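Local coordinates for LanC-like protein GCR2 (PDB 3T33) that binds zinc, belongs to the LanC-like family, and may play a role in abscisic acid signalling in Arabidopsis thaliana, at residues Y229-A233 against H286-G290; V294-L298 against F410-E414. All blocks are in the same frame, centred on the assembly; numbering follows the deposited sequence.

In the fold
Both contacts are buried in the helical LanC-like fold. Contact 1 joins two inter-helix loops, 229-233 and 286-290. Contact 2 sets the C-terminal tail, 410-414, against helix 291-305, the helix that follows the second loop of contact 1. Their centres lie about 10 Å apart, and contact 2 is nearer the centre of the chain. The two meet at Trp287, which stacks on Phe410 and packs edge-to-face with Tyr413. Contact 1 supplies one zinc ligand, and two waters bridge its segments. In contact 2, the side chains of Leu296, Thr297, Phe410, Tyr413 and Glu414 meet directly, with one hydrogen bond between hydroxyls among apolar contacts.

Contact 1: Y229-A233 against H286-G290; sequences YWGAA and HWCHG. With ZN (zinc ion), chain B.
Ala232 and Ala233 pack against the Trp287 indole. CB of Ala232 makes a CH-pi contact over one face of the five-membered ring, 3.8 Å from its centroid and 26° off the ring normal. CB of Ala233 sits 3.6 Å from CZ3 on the six-membered ring and 3.7 Å from CB of Cys288. At the other end Tyr229 and His289 meet obliquely, CE1 to CE1 at 3.7 Å, with planes at 34°.

Two waters bridge the loops. One accepts from Gly231 N and lies at the edge of the His289 ring, in its plane, 2.6 Å from ND1. The other accepts from Ala232 N and lies 2.7 Å from Trp287 O and 3.2 Å from Gly290 O. Within 286-290, His286 N bonds to His289 O.

On the side of Cys288 beyond this packing, SG lies between its own backbone N and carbonyl carbon (chi1 56°) and binds zinc at 2.2 Å. Cys333 and His334 are the other protein ligands, as in the LanC-like zinc site. The alanine side chains thus pack beside a metal ligand by apolar contact, while two waters link backbone and imidazole atoms across the loops.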
ATOM      1  N   TYR A 229     -17.952   0.068  -5.631  1.00 48.30           N
ATOM      2  CA  TYR A 229     -16.788   0.857  -5.183  1.00 45.28           C
ATOM      3  C   TYR A 229     -15.761   1.051  -6.302  1.00 43.26           C
ATOM      4  O   TYR A 229     -15.533   0.157  -7.134  1.00 41.46           O
ATOM      5  CB  TYR A 229     -16.101   0.152  -4.037  1.00 46.33           C
ATOM      6  CG  TYR A 229     -16.805   0.190  -2.741  1.00 44.94           C
ATOM      7  CD1 TYR A 229     -16.944   1.385  -2.053  1.00 46.79           C
ATOM      8  CD2 TYR A 229     -17.287  -0.979  -2.157  1.00 45.87           C
ATOM      9  CE1 TYR A 229     -17.567   1.435  -0.795  1.00 48.25           C
ATOM     10  CE2 TYR A 229     -17.929  -0.946  -0.900  1.00 47.09           C
ATOM     11  CZ  TYR A 229     -18.073   0.271  -0.237  1.00 48.84           C
ATOM     12  OH  TYR A 229     -18.681   0.349   0.998  1.00 51.74           O
ATOM     13  N   TRP A 230     -15.150   2.227  -6.327  1.00 42.06           N
ATOM     14  CA  TRP A 230     -14.098   2.517  -7.312  1.00 41.37           C
ATOM     15  C   TRP A 230     -12.680   2.233  -6.801  1.00 39.65           C
ATOM     16  O   TRP A 230     -11.756   2.004  -7.598  1.00 39.81           O
ATOM     17  CB  TRP A 230     -14.175   3.978  -7.706  1.00 42.31           C
ATOM     18  CG  TRP A 230     -15.171   4.308  -8.754  1.00 45.75           C
ATOM     19  CD1 TRP A 230     -16.329   3.626  -9.073  1.00 46.56           C
ATOM     20  CD2 TRP A 230     -15.132   5.442  -9.622  1.00 48.64           C
ATOM     21  NE1 TRP A 230     -16.978   4.242 -10.109  1.00 43.39           N
ATOM     22  CE2 TRP A 230     -16.276   5.368 -10.460  1.00 48.05           C
ATOM     23  CE3 TRP A 230     -14.238   6.510  -9.785  1.00 49.11           C
ATOM     24  CZ2 TRP A 230     -16.544   6.323 -11.433  1.00 47.77           C
ATOM     25  CZ3 TRP A 230     -14.513   7.473 -10.750  1.00 49.65           C
ATOM     26  CH2 TRP A 230     -15.655   7.370 -11.560  1.00 49.99           C
ATOM     27  N   GLY A 231     -12.498   2.259  -5.482  1.00 38.34           N
ATOM     28  CA  GLY A 231     -11.160   2.325  -4.898  1.00 36.72           C
ATOM     29  C   GLY A 231     -10.252   1.077  -4.868  1.00 36.97           C
ATOM     30  O   GLY A 231     -10.532  -0.014  -5.473  1.00 34.30           O
ATOM     31  N   ALA A 232      -9.119   1.256  -4.165  1.00 35.97           N
ATOM     32  CA  ALA A 232      -8.083   0.221  -4.111  1.00 34.63           C
ATOM     33  C   ALA A 232      -8.528  -0.959  -3.222  1.00 34.04           C
ATOM     34  O   ALA A 232      -8.394  -2.096  -3.594  1.00 34.83           O
ATOM     35  CB  ALA A 232      -6.763   0.854  -3.597  1.00 35.12           C
ATOM     36  N   ALA A 233      -9.025  -0.667  -2.033  1.00 33.23           N
ATOM     37  CA  ALA A 233      -9.304  -1.678  -1.053  1.00 33.32           C
ATOM     38  C   ALA A 233     -10.511  -2.558  -1.475  1.00 34.74           C
ATOM     39  O   ALA A 233     -10.394  -3.777  -1.468  1.00 35.28           O
ATOM     40  CB  ALA A 233      -9.524  -1.034   0.273  1.00 33.09           C
ATOM     41  N   HIS A 286      -8.134   8.770   0.286  1.00 35.12           N
ATOM     42  CA  HIS A 286      -7.477   7.690   1.067  1.00 34.61           C
ATOM     43  C   HIS A 286      -6.930   6.733   0.052  1.00 32.62           C
ATOM     44  O   HIS A 286      -7.371   6.743  -1.102  1.00 31.07           O
ATOM     45  CB  HIS A 286      -8.489   6.820   1.840  1.00 35.08           C
ATOM     46  CG  HIS A 286      -9.313   7.535   2.874  1.00 36.67           C
ATOM     47  ND1 HIS A 286      -9.023   8.807   3.338  1.00 39.08           N
ATOM     48  CD2 HIS A 286     -10.377   7.101   3.603  1.00 33.87           C
ATOM     49  CE1 HIS A 286      -9.905   9.142   4.280  1.00 37.68           C
ATOM     50  NE2 HIS A 286     -10.705   8.108   4.487  1.00 39.29           N
ATOM     51  N   TRP A 287      -5.977   5.905   0.483  1.00 31.49           N
ATOM     52  CA  TRP A 287      -5.648   4.707  -0.251  1.00 29.60           C
ATOM     53  C   TRP A 287      -6.963   3.936  -0.419  1.00 30.18           C
ATOM     54  O   TRP A 287      -7.249   3.465  -1.485  1.00 30.08           O
ATOM     55  CB  TRP A 287      -4.724   3.805   0.566  1.00 28.76           C
ATOM     56  CG  TRP A 287      -4.505   2.530  -0.127  1.00 26.76           C
ATOM     57  CD1 TRP A 287      -3.835   2.354  -1.290  1.00 26.76           C
ATOM     58  CD2 TRP A 287      -5.007   1.243   0.246  1.00 27.59           C
ATOM     59  NE1 TRP A 287      -3.848   1.032  -1.650  1.00 26.14           N
ATOM     60  CE2 TRP A 287      -4.580   0.329  -0.733  1.00 27.84           C
ATOM     61  CE3 TRP A 287      -5.795   0.778   1.306  1.00 26.89           C
ATOM     62  CZ2 TRP A 287      -4.907  -1.050  -0.696  1.00 28.33           C
ATOM     63  CZ3 TRP A 287      -6.101  -0.590   1.359  1.00 26.69           C
ATOM     64  CH2 TRP A 287      -5.646  -1.484   0.371  1.00 28.34           C
ATOM     65  N   CYS A 288      -7.714   3.724   0.661  1.00 31.18           N
ATOM     66  CA  CYS A 288      -8.846   2.788   0.572  1.00 32.70           C
ATOM     67  C   CYS A 288      -9.907   3.332  -0.371  1.00 33.22           C
ATOM     68  O   CYS A 288     -10.353   2.606  -1.245  1.00 35.49           O
ATOM     69  CB  CYS A 288      -9.367   2.311   1.936  1.00 31.08           C
ATOM     70  SG  CYS A 288      -9.846   3.599   3.000  1.00 35.14           S
ATOM     71  N   HIS A 289     -10.215   4.619  -0.283  1.00 34.60           N
ATOM     72  CA  HIS A 289     -11.169   5.272  -1.203  1.00 34.92           C
ATOM     73  C   HIS A 289     -10.624   6.629  -1.637  1.00 34.27           C
ATOM     74  O   HIS A 289     -10.172   7.426  -0.808  1.00 34.61           O
ATOM     75  CB  HIS A 289     -12.514   5.534  -0.495  1.00 35.01           C
ATOM     76  CG  HIS A 289     -13.120   4.313   0.151  1.00 36.39           C
ATOM     77  ND1 HIS A 289     -13.697   3.287  -0.578  1.00 34.21           N
ATOM     78  CD2 HIS A 289     -13.251   3.972   1.462  1.00 36.23           C
ATOM     79  CE1 HIS A 289     -14.134   2.363   0.263  1.00 38.39           C
ATOM     80  NE2 HIS A 289     -13.878   2.751   1.506  1.00 34.80           N
ATOM     81  N   GLY A 290     -10.691   6.925  -2.919  1.00 33.08           N
ATOM     82  CA  GLY A 290     -10.299   8.266  -3.357  1.00 33.54           C
ATOM     83  C   GLY A 290      -9.032   8.267  -4.198  1.00 32.91           C
ATOM     84  O   GLY A 290      -8.522   7.224  -4.604  1.00 34.07           O
TER
HETATM   85 ZN    ZN B 411      -8.976   2.672   4.810  1.00 39.20          ZN
HETATM   86  O   HOH W   1     -13.694   3.137  -3.202  1.00 38.41           O
HETATM   87  O   HOH W   2      -8.592   4.157  -3.763  1.00 30.15           O

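Contact 2: V294-L298 against F410-E414; sequences VALTL and FPGYE
Leu296 of helix 291-305 reaches across to three residues of the C-terminal tail. The apolar part of the contact is built on this side chain. Its CD2 lies 3.6 Å from CD2 of Phe410 and 3.7 Å from CD2 of Tyr413, oblique to both rings. The Leu296 and Phe410 side chains cross at about a right angle. CG of Leu296 packs 3.9 Å from the carboxylate carbon CD of Glu414. Phe410 has its ring anti to the backbone N (chi1 -174°), and its CB also touches the leucine methyl.

This is an all-helical LanC-like domain, and the tail after helix 392-402 runs back into its interior. Phe410 lies there with its side chain about 8 Å from the zinc ion. Its ring also meets that of Tyr341 on helix 336-350.

One hydrogen bond crosses between the segments. Tyr413 OH donates to Thr297 OG1 at 2.7 Å, and OG1 lies at the edge of the phenol ring, in its plane. The Thr297 hydroxyl is beside its own backbone N (chi1 -48°) and is also bonded to Gly293 O, one turn back on the helix.

The other polar contacts lie within the tail or tie it to helix 336-350. Phe410 N donates to the anti lone pair of Glu414 OE1, 2.9 Å away and nearly straight (174°). Two bonds to Phe410 O, from Tyr413 N and Glu414 N, close a turn in the tail. Glu414 OE2 forms a salt bridge with Arg348 and a hydrogen bond with Ser345, both on helix 336-350.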
ATOM      1  N   VAL A 294      -6.278   5.227  -6.264  1.00 29.28           N
ATOM      2  CA  VAL A 294      -6.469   5.241  -7.706  1.00 28.29           C
ATOM      3  C   VAL A 294      -5.172   5.716  -8.358  1.00 28.42           C
ATOM      4  O   VAL A 294      -4.680   5.114  -9.351  1.00 28.55           O
ATOM      5  CB  VAL A 294      -7.647   6.160  -8.043  1.00 29.68           C
ATOM      6  CG1 VAL A 294      -7.726   6.409  -9.564  1.00 29.88           C
ATOM      7  CG2 VAL A 294      -8.946   5.578  -7.455  1.00 27.04           C
ATOM      8  N   ALA A 295      -4.560   6.759  -7.797  1.00 28.71           N
ATOM      9  CA  ALA A 295      -3.257   7.216  -8.382  1.00 29.64           C
ATOM     10  C   ALA A 295      -2.234   6.089  -8.510  1.00 30.80           C
ATOM     11  O   ALA A 295      -1.596   5.893  -9.540  1.00 32.98           O
ATOM     12  CB  ALA A 295      -2.706   8.317  -7.565  1.00 29.87           C
ATOM     13  N   LEU A 296      -2.096   5.295  -7.457  1.00 32.62           N
ATOM     14  CA  LEU A 296      -1.217   4.130  -7.475  1.00 32.05           C
ATOM     15  C   LEU A 296      -1.542   3.179  -8.623  1.00 31.26           C
ATOM     16  O   LEU A 296      -0.663   2.575  -9.259  1.00 32.32           O
ATOM     17  CB  LEU A 296      -1.364   3.438  -6.133  1.00 31.85           C
ATOM     18  CG  LEU A 296      -0.304   3.509  -5.037  1.00 35.77           C
ATOM     19  CD1 LEU A 296       0.515   4.818  -4.957  1.00 26.44           C
ATOM     20  CD2 LEU A 296      -0.787   2.959  -3.594  1.00 28.88           C
ATOM     21  N   THR A 297      -2.822   3.039  -8.927  1.00 31.61           N
ATOM     22  CA  THR A 297      -3.239   2.167 -10.022  1.00 30.17           C
ATOM     23  C   THR A 297      -2.927   2.802 -11.366  1.00 30.22           C
ATOM     24  O   THR A 297      -2.499   2.124 -12.288  1.00 30.31           O
ATOM     25  CB  THR A 297      -4.738   1.887  -9.950  1.00 30.12           C
ATOM     26  OG1 THR A 297      -5.077   1.499  -8.614  1.00 32.78           O
ATOM     27  CG2 THR A 297      -5.128   0.803 -10.904  1.00 26.55           C
ATOM     28  N   LEU A 298      -3.176   4.092 -11.512  1.00 30.86           N
ATOM     29  CA  LEU A 298      -2.832   4.768 -12.796  1.00 31.61           C
ATOM     30  C   LEU A 298      -1.304   4.757 -12.998  1.00 31.35           C
ATOM     31  O   LEU A 298      -0.809   4.551 -14.097  1.00 32.04           O
ATOM     32  CB  LEU A 298      -3.394   6.178 -12.831  1.00 31.83           C
ATOM     33  CG  LEU A 298      -4.929   6.122 -12.889  1.00 34.18           C
ATOM     34  CD1 LEU A 298      -5.471   7.495 -12.763  1.00 35.60           C
ATOM     35  CD2 LEU A 298      -5.342   5.482 -14.239  1.00 35.51           C
ATOM     36  N   PHE A 410       3.879   0.316  -1.941  1.00 25.16           N
ATOM     37  CA  PHE A 410       2.776   0.349  -0.950  1.00 24.95           C
ATOM     38  C   PHE A 410       2.471  -1.126  -0.503  1.00 24.57           C
ATOM     39  O   PHE A 410       2.252  -1.981  -1.338  1.00 22.29           O
ATOM     40  CB  PHE A 410       1.544   1.027  -1.529  1.00 25.11           C
ATOM     41  CG  PHE A 410       0.401   1.233  -0.534  1.00 27.34           C
ATOM     42  CD1 PHE A 410      -0.379   0.179  -0.085  1.00 26.67           C
ATOM     43  CD2 PHE A 410       0.072   2.493  -0.105  1.00 24.88           C
ATOM     44  CE1 PHE A 410      -1.464   0.397   0.814  1.00 21.28           C
ATOM     45  CE2 PHE A 410      -0.983   2.700   0.801  1.00 26.31           C
ATOM     46  CZ  PHE A 410      -1.743   1.626   1.247  1.00 25.57           C
ATOM     47  N   PRO A 411       2.554  -1.415   0.814  1.00 24.11           N
ATOM     48  CA  PRO A 411       2.471  -2.816   1.314  1.00 24.42           C
ATOM     49  C   PRO A 411       1.119  -3.454   0.933  1.00 26.19           C
ATOM     50  O   PRO A 411       0.044  -2.844   1.138  1.00 26.39           O
ATOM     51  CB  PRO A 411       2.591  -2.664   2.828  1.00 23.89           C
ATOM     52  CG  PRO A 411       2.084  -1.273   3.112  1.00 22.76           C
ATOM     53  CD  PRO A 411       2.389  -0.415   1.878  1.00 22.37           C
ATOM     54  N   GLY A 412       1.153  -4.634   0.327  1.00 26.65           N
ATOM     55  CA  GLY A 412      -0.096  -5.280  -0.029  1.00 27.70           C
ATOM     56  C   GLY A 412      -0.810  -4.638  -1.221  1.00 28.48           C
ATOM     57  O   GLY A 412      -1.943  -4.996  -1.517  1.00 27.48           O
ATOM     58  N   TYR A 413      -0.142  -3.697  -1.899  1.00 26.97           N
ATOM     59  CA  TYR A 413      -0.740  -3.072  -3.065  1.00 27.68           C
ATOM     60  C   TYR A 413       0.166  -3.093  -4.294  1.00 28.06           C
ATOM     61  O   TYR A 413      -0.145  -3.705  -5.327  1.00 27.26           O
ATOM     62  CB  TYR A 413      -1.240  -1.659  -2.788  1.00 28.58           C
ATOM     63  CG  TYR A 413      -2.337  -1.251  -3.793  1.00 31.93           C
ATOM     64  CD1 TYR A 413      -3.639  -1.848  -3.726  1.00 30.25           C
ATOM     65  CD2 TYR A 413      -2.081  -0.333  -4.821  1.00 26.51           C
ATOM     66  CE1 TYR A 413      -4.674  -1.489  -4.624  1.00 28.35           C
ATOM     67  CE2 TYR A 413      -3.105   0.055  -5.745  1.00 27.00           C
ATOM     68  CZ  TYR A 413      -4.391  -0.538  -5.648  1.00 31.84           C
ATOM     69  OH  TYR A 413      -5.376  -0.222  -6.574  1.00 32.07           O
ATOM     70  N   GLU A 414       1.313  -2.448  -4.183  1.00 28.61           N
ATOM     71  CA  GLU A 414       2.264  -2.444  -5.299  1.00 29.62           C
ATOM     72  C   GLU A 414       3.198  -3.630  -5.311  1.00 30.28           C
ATOM     73  O   GLU A 414       3.721  -4.100  -4.310  1.00 33.04           O
ATOM     74  CB  GLU A 414       3.077  -1.117  -5.301  1.00 29.49           C
ATOM     75  CG  GLU A 414       2.223   0.084  -5.526  1.00 28.26           C
ATOM     76  CD  GLU A 414       2.992   1.398  -5.485  1.00 32.81           C
ATOM     77  OE1 GLU A 414       3.511   1.751  -4.392  1.00 29.86           O
ATOM     78  OE2 GLU A 414       3.065   2.072  -6.549  1.00 33.68           O
TER